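Local coordinates for Ras GTPase-activating-like protein IQGAP2 (Homo sapiens, PDB 5CJP), which probably binds GTP-loaded Rho-family GTPases such as Cdc42 through a RasGAP-related domain, without the arginine finger that speeds GTP hydrolysis in true RasGAPs, at residues 74-79 / 214-219; 88-93 / 234-239. All blocks are in the same frame, centred on the assembly; numbering follows the deposited sequence.

Interaction 1. Residues 74-79 / 214-219; sequences EEIKSK and HEKFPD
In the all-helical RasGAP-related domain, Lys216, the last residue of helix 200-216, reaches across to the Ile76 carbonyl of helix 58-79. Its NZ donates to Ile76 O at 3.0 Å, approaching from 25° off the carbonyl plane with a C=O...N angle of 129°. The same ammonium also bonds to Val80 O just beyond 74-79, so two backbone carbonyls hold it. With CG anti to its own backbone N (chi1 -177°) and every later torsion extended, Lys216 spans the distance between segments whose nearest alpha carbons, those of Lys77 and Lys216, are 7.3 Å apart. Its methylenes run alongside Ile76 in the opposite direction, CD meeting CG2 at 4.1 Å. In the fold, the residue closing helix 200-216 meets the late part of helix 58-79. Lys77 is the centre of an inverse gamma turn, in which Ser78 N makes a weak bond to Ile76 O, so that oxygen has a backbone donor besides the lysine. Positive charge beside these carbonyls would be expected to be electrostatically favourable. A methionine in place of Lys216 would probably leave the Ile76 and Val80 carbonyls without the ammonium they share, with the Ile76 packing on helix 200-216 remaining. Beyond the lysine, Ile76 packs on Ser212 and Ile213, while the Phe217 ring, just past the helix, touches Val80 and Val83.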
loop_
_atom_site.group_PDB
_atom_site.type_symbol
_atom_site.label_atom_id
_atom_site.label_comp_id
_atom_site.label_asym_id
_atom_site.label_seq_id
_atom_site.Cartn_x
_atom_site.Cartn_y
_atom_site.Cartn_z
ATOM N N GLU E 74 23.736 -26.770 -13.046
ATOM C CA GLU E 74 24.548 -26.924 -11.849
ATOM C C GLU E 74 23.970 -28.112 -11.085
ATOM O O GLU E 74 24.686 -29.022 -10.674
ATOM C CB GLU E 74 24.454 -25.664 -10.989
ATOM C CG GLU E 74 25.478 -25.581 -9.884
ATOM C CD GLU E 74 26.835 -25.144 -10.390
ATOM O OE1 GLU E 74 27.838 -25.799 -10.036
ATOM O OE2 GLU E 74 26.900 -24.140 -11.132
ATOM N N GLU E 75 22.656 -28.089 -10.914
ATOM C CA GLU E 75 21.924 -29.130 -10.203
ATOM C C GLU E 75 22.114 -30.513 -10.822
ATOM O O GLU E 75 22.425 -31.488 -10.129
ATOM C CB GLU E 75 20.439 -28.780 -10.204
ATOM C CG GLU E 75 19.514 -29.792 -9.545
ATOM C CD GLU E 75 19.556 -29.726 -8.031
ATOM O OE1 GLU E 75 20.081 -28.724 -7.514
ATOM O OE2 GLU E 75 19.054 -30.662 -7.361
ATOM N N ILE E 76 21.900 -30.588 -12.132
ATOM C CA ILE E 76 22.031 -31.839 -12.862
ATOM C C ILE E 76 23.422 -32.448 -12.741
ATOM O O ILE E 76 23.571 -33.548 -12.193
ATOM C CB ILE E 76 21.662 -31.641 -14.329
ATOM C CG1 ILE E 76 20.172 -31.334 -14.426
ATOM C CG2 ILE E 76 21.986 -32.871 -15.127
ATOM C CD1 ILE E 76 19.799 -30.587 -15.668
ATOM N N LYS E 77 24.443 -31.757 -13.239
ATOM C CA LYS E 77 25.790 -32.297 -13.123
ATOM C C LYS E 77 26.359 -31.987 -11.749
ATOM O O LYS E 77 27.285 -31.198 -11.631
ATOM C CB LYS E 77 26.723 -31.714 -14.184
ATOM C CG LYS E 77 28.079 -32.414 -14.197
ATOM C CD LYS E 77 29.097 -31.716 -15.081
ATOM C CE LYS E 77 30.450 -32.409 -14.983
ATOM N NZ LYS E 77 31.517 -31.678 -15.720
ATOM N N SER E 78 25.801 -32.614 -10.719
ATOM C CA SER E 78 26.240 -32.386 -9.347
ATOM C C SER E 78 25.379 -33.138 -8.337
ATOM O O SER E 78 25.850 -33.526 -7.276
ATOM C CB SER E 78 26.193 -30.895 -9.026
ATOM O OG SER E 78 26.401 -30.669 -7.644
ATOM N N LYS E 79 24.110 -33.329 -8.665
ATOM C CA LYS E 79 23.213 -34.039 -7.771
ATOM C C LYS E 79 22.396 -35.081 -8.522
ATOM O O LYS E 79 21.670 -35.858 -7.910
ATOM C CB LYS E 79 22.262 -33.066 -7.071
ATOM C CG LYS E 79 22.911 -32.143 -6.053
ATOM C CD LYS E 79 21.819 -31.451 -5.272
ATOM C CE LYS E 79 22.345 -30.666 -4.094
ATOM N NZ LYS E 79 21.194 -30.085 -3.342
ATOM N N HIS E 214 20.040 -35.118 -21.316
ATOM C CA HIS E 214 20.528 -35.888 -22.451
ATOM C C HIS E 214 22.032 -35.788 -22.559
ATOM O O HIS E 214 22.697 -36.744 -22.936
ATOM C CB HIS E 214 19.911 -35.384 -23.757
ATOM C CG HIS E 214 20.447 -36.060 -24.986
ATOM N ND1 HIS E 214 20.366 -35.499 -26.243
ATOM C CD2 HIS E 214 21.068 -37.253 -25.149
ATOM C CE1 HIS E 214 20.916 -36.314 -27.125
ATOM N NE2 HIS E 214 21.351 -37.386 -26.489
ATOM N N GLU E 215 22.578 -34.623 -22.251
ATOM C CA GLU E 215 24.018 -34.446 -22.335
ATOM C C GLU E 215 24.737 -35.348 -21.332
ATOM O O GLU E 215 25.797 -35.888 -21.639
ATOM C CB GLU E 215 24.396 -32.987 -22.073
ATOM C CG GLU E 215 25.876 -32.684 -22.284
ATOM C CD GLU E 215 26.376 -31.527 -21.430
ATOM O OE1 GLU E 215 27.561 -31.147 -21.575
ATOM O OE2 GLU E 215 25.590 -31.006 -20.608
ATOM N N LYS E 216 24.151 -35.513 -20.146
ATOM C CA LYS E 216 24.750 -36.329 -19.091
ATOM C C LYS E 216 24.379 -37.809 -19.163
ATOM O O LYS E 216 25.157 -38.666 -18.758
ATOM C CB LYS E 216 24.368 -35.778 -17.711
ATOM C CG LYS E 216 25.022 -36.524 -16.546
ATOM C CD LYS E 216 24.788 -35.823 -15.214
ATOM C CE LYS E 216 25.560 -36.491 -14.096
ATOM N NZ LYS E 216 25.568 -35.707 -12.819
ATOM N N PHE E 217 23.189 -38.105 -19.664
ATOM C CA PHE E 217 22.744 -39.485 -19.793
ATOM C C PHE E 217 22.375 -39.793 -21.246
ATOM O O PHE E 217 21.201 -39.907 -21.592
ATOM C CB PHE E 217 21.538 -39.734 -18.893
ATOM C CG PHE E 217 21.771 -39.394 -17.449
ATOM C CD1 PHE E 217 21.621 -38.086 -16.989
ATOM C CD2 PHE E 217 22.121 -40.387 -16.538
ATOM C CE1 PHE E 217 21.808 -37.775 -15.651
ATOM C CE2 PHE E 217 22.313 -40.087 -15.193
ATOM C CZ PHE E 217 22.155 -38.776 -14.749
ATOM N N PRO E 218 23.383 -39.949 -22.119
ATOM C CA PRO E 218 23.154 -40.240 -23.541
ATOM C C PRO E 218 22.303 -41.480 -23.776
ATOM O O PRO E 218 21.668 -41.616 -24.818
ATOM C CB PRO E 218 24.568 -40.399 -24.093
ATOM C CG PRO E 218 25.379 -39.503 -23.199
ATOM C CD PRO E 218 24.825 -39.841 -21.837
ATOM N N ASP E 219 22.284 -42.379 -22.802
ATOM C CA ASP E 219 21.503 -43.607 -22.907
ATOM C C ASP E 219 20.043 -43.442 -22.552
ATOM O O ASP E 219 19.313 -44.419 -22.462
ATOM C CB ASP E 219 22.076 -44.693 -22.009
ATOM C CG ASP E 219 23.422 -45.129 -22.453
ATOM O OD1 ASP E 219 23.780 -44.827 -23.609
ATOM O OD2 ASP E 219 24.115 -45.781 -21.648
#

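Interaction 2. Residues 88-93 / 234-239; sequences TGNPTV and YYRYMN
Asn90 and Arg236 meet side chain to side chain, crossing at about a right angle with the amide and guanidinium planes 38° apart. Asn90 ND2 lies 2.6 Å from Arg236 NH2 in the model. Both are donors, so the pair is not a hydrogen bond; the assignment of the amide's O and N is doubtful, and so close a pair supports no energetic claim. The guanidinium lies obliquely to the amide, its CZ 3.8 Å from Asn90 ND2. Pro91 O stands farther off, 4.5 Å from Arg236 NH2. On the other branch of the amide as modelled, Asn90 OD1 receives a weak hydrogen bond from Lys95 NZ.

The next shell sets the two backbones. Asn90 has positive phi (40°) where the chain leaves helix 85-88, and Pro91 follows at the N-cap position of helix 92-102. Gln37 NE2 bonds to Gly89 O, tying the connecting loop to helix 37-54. Across the contact, the alpha carbon of Arg236 is 10.5 Å from that of Asn90, a distance the long side chain bridges although bent at chi2 (-70°). Helix 222-243 widens here into a pi-type turn, Asn239 N reaching Tyr234 O at 2.8 Å. Tyr235, next to the arginine, stacks on an aromatic side chain of a neighbouring protein chain, and Thr88 packs on an aromatic side chain there as well. The Asn90 side chain lies about 9 Å from a bound GTP. By its sequence, segment 88-93 probably corresponds to the finger loop of RasGAPs, with Thr88 apparently where catalytic members carry the arginine finger, and Arg236 appears to match the arginine of the signature helix that supports that loop in those relatives.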
loop_
_atom_site.group_PDB
_atom_site.type_symbol
_atom_site.label_atom_id
_atom_site.label_comp_id
_atom_site.label_asym_id
_atom_site.label_seq_id
_atom_site.Cartn_x
_atom_site.Cartn_y
_atom_site.Cartn_z
ATOM N N THR E 88 12.893 -36.495 -8.517
ATOM C CA THR E 88 12.773 -36.912 -7.112
ATOM C C THR E 88 13.482 -35.934 -6.168
ATOM O O THR E 88 13.102 -35.784 -5.005
ATOM C CB THR E 88 13.381 -38.321 -6.881
ATOM O OG1 THR E 88 14.789 -38.284 -7.149
ATOM C CG2 THR E 88 12.721 -39.354 -7.793
ATOM N N GLY E 89 14.512 -35.276 -6.689
ATOM C CA GLY E 89 15.280 -34.327 -5.908
ATOM C C GLY E 89 14.599 -33.001 -5.643
ATOM O O GLY E 89 15.142 -32.179 -4.914
ATOM N N ASN E 90 13.431 -32.783 -6.246
ATOM C CA ASN E 90 12.670 -31.548 -6.049
ATOM C C ASN E 90 13.584 -30.316 -6.006
ATOM O O ASN E 90 13.560 -29.554 -5.038
ATOM C CB ASN E 90 11.872 -31.663 -4.748
ATOM C CG ASN E 90 11.015 -30.438 -4.463
ATOM O OD1 ASN E 90 10.927 -29.983 -3.318
ATOM N ND2 ASN E 90 10.368 -29.909 -5.494
ATOM N N PRO E 91 14.380 -30.096 -7.071
ATOM C CA PRO E 91 15.316 -28.970 -7.181
ATOM C C PRO E 91 14.613 -27.642 -6.985
ATOM O O PRO E 91 13.577 -27.400 -7.588
ATOM C CB PRO E 91 15.891 -29.144 -8.583
ATOM C CG PRO E 91 14.736 -29.700 -9.333
ATOM C CD PRO E 91 14.200 -30.742 -8.382
ATOM N N THR E 92 15.167 -26.771 -6.152
ATOM C CA THR E 92 14.489 -25.512 -5.892
ATOM C C THR E 92 14.471 -24.570 -7.082
ATOM O O THR E 92 13.611 -23.699 -7.171
ATOM C CB THR E 92 15.035 -24.840 -4.600
ATOM O OG1 THR E 92 15.330 -23.463 -4.843
ATOM C CG2 THR E 92 16.238 -25.558 -4.098
ATOM N N VAL E 93 15.384 -24.769 -8.022
ATOM C CA VAL E 93 15.407 -23.931 -9.211
ATOM C C VAL E 93 14.160 -24.207 -10.034
ATOM O O VAL E 93 13.622 -23.318 -10.663
ATOM C CB VAL E 93 16.602 -24.237 -10.130
ATOM C CG1 VAL E 93 16.641 -23.241 -11.279
ATOM C CG2 VAL E 93 17.877 -24.197 -9.339
ATOM N N TYR E 234 3.590 -30.303 -17.281
ATOM C CA TYR E 234 2.292 -30.767 -16.847
ATOM C C TYR E 234 2.062 -30.965 -15.355
ATOM O O TYR E 234 1.301 -30.224 -14.745
ATOM C CB TYR E 234 1.889 -32.059 -17.581
ATOM C CG TYR E 234 0.429 -32.335 -17.368
ATOM C CD1 TYR E 234 -0.531 -31.491 -17.910
ATOM C CD2 TYR E 234 0.011 -33.295 -16.452
ATOM C CE1 TYR E 234 -1.878 -31.574 -17.528
ATOM C CE2 TYR E 234 -1.329 -33.383 -16.062
ATOM C CZ TYR E 234 -2.261 -32.512 -16.599
ATOM O OH TYR E 234 -3.560 -32.537 -16.155
ATOM N N TYR E 235 2.689 -31.974 -14.768
ATOM C CA TYR E 235 2.468 -32.263 -13.353
ATOM C C TYR E 235 2.820 -31.108 -12.432
ATOM O O TYR E 235 2.162 -30.872 -11.434
ATOM C CB TYR E 235 3.270 -33.497 -12.924
ATOM C CG TYR E 235 2.943 -33.971 -11.527
ATOM C CD1 TYR E 235 1.760 -34.653 -11.265
ATOM C CD2 TYR E 235 3.798 -33.704 -10.461
ATOM C CE1 TYR E 235 1.432 -35.059 -9.990
ATOM C CE2 TYR E 235 3.486 -34.104 -9.170
ATOM C CZ TYR E 235 2.300 -34.784 -8.937
ATOM O OH TYR E 235 1.974 -35.185 -7.655
ATOM N N ARG E 236 3.870 -30.383 -12.779
ATOM C CA ARG E 236 4.323 -29.281 -11.965
ATOM C C ARG E 236 3.694 -27.926 -12.310
ATOM O O ARG E 236 3.222 -27.213 -11.417
ATOM C CB ARG E 236 5.853 -29.216 -12.048
ATOM C CG ARG E 236 6.566 -29.627 -10.758
ATOM C CD ARG E 236 6.318 -28.524 -9.718
ATOM N NE ARG E 236 7.245 -28.475 -8.582
ATOM C CZ ARG E 236 8.522 -28.835 -8.616
ATOM N NH1 ARG E 236 9.072 -29.311 -9.725
ATOM N NH2 ARG E 236 9.267 -28.667 -7.536
ATOM N N TYR E 237 3.647 -27.582 -13.595
ATOM C CA TYR E 237 3.117 -26.290 -14.011
ATOM C C TYR E 237 1.606 -26.091 -14.052
ATOM O O TYR E 237 1.079 -25.218 -13.371
ATOM C CB TYR E 237 3.710 -25.912 -15.371
ATOM C CG TYR E 237 3.243 -24.576 -15.913
ATOM C CD1 TYR E 237 3.360 -23.403 -15.146
ATOM C CD2 TYR E 237 2.716 -24.474 -17.208
ATOM C CE1 TYR E 237 2.968 -22.168 -15.656
ATOM C CE2 TYR E 237 2.318 -23.236 -17.734
ATOM C CZ TYR E 237 2.446 -22.088 -16.953
ATOM O OH TYR E 237 2.052 -20.858 -17.465
ATOM N N MET E 238 0.898 -26.886 -14.843
ATOM C CA MET E 238 -0.545 -26.686 -14.954
ATOM C C MET E 238 -1.496 -27.630 -14.236
ATOM O O MET E 238 -2.606 -27.233 -13.907
ATOM C CB MET E 238 -0.933 -26.620 -16.420
ATOM C CG MET E 238 -0.708 -27.889 -17.189
ATOM S SD MET E 238 -1.010 -27.495 -18.905
ATOM C CE MET E 238 0.685 -27.688 -19.615
ATOM N N ASN E 239 -1.084 -28.869 -13.984
ATOM C CA ASN E 239 -1.972 -29.807 -13.311
ATOM C C ASN E 239 -2.472 -29.234 -11.973
ATOM O O ASN E 239 -3.621 -29.456 -11.569
ATOM C CB ASN E 239 -1.266 -31.152 -13.116
ATOM C CG ASN E 239 -2.242 -32.297 -12.948
ATOM O OD1 ASN E 239 -3.254 -32.376 -13.648
ATOM N ND2 ASN E 239 -1.939 -33.202 -12.031
#

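Along the chain the segments alternate: 74-79, 88-93, 214-219, then 234-239. Their centres are about 17 Å apart, with interaction 2 near the middle of the chain and interaction 1 toward its periphery, about 24 Å from the chain centre. They touch directly where Glu75 OE2 packs on Pro91 CB at 3.7 Å, placing helix 58-79 beside the presumed finger loop. Both lie within reach of the chain of another protein, with four residues at interaction 2 and two at interaction 1. Together the two contacts join the early helices of the RasGAP-related domain to the consecutive helices 200-216 and 222-243.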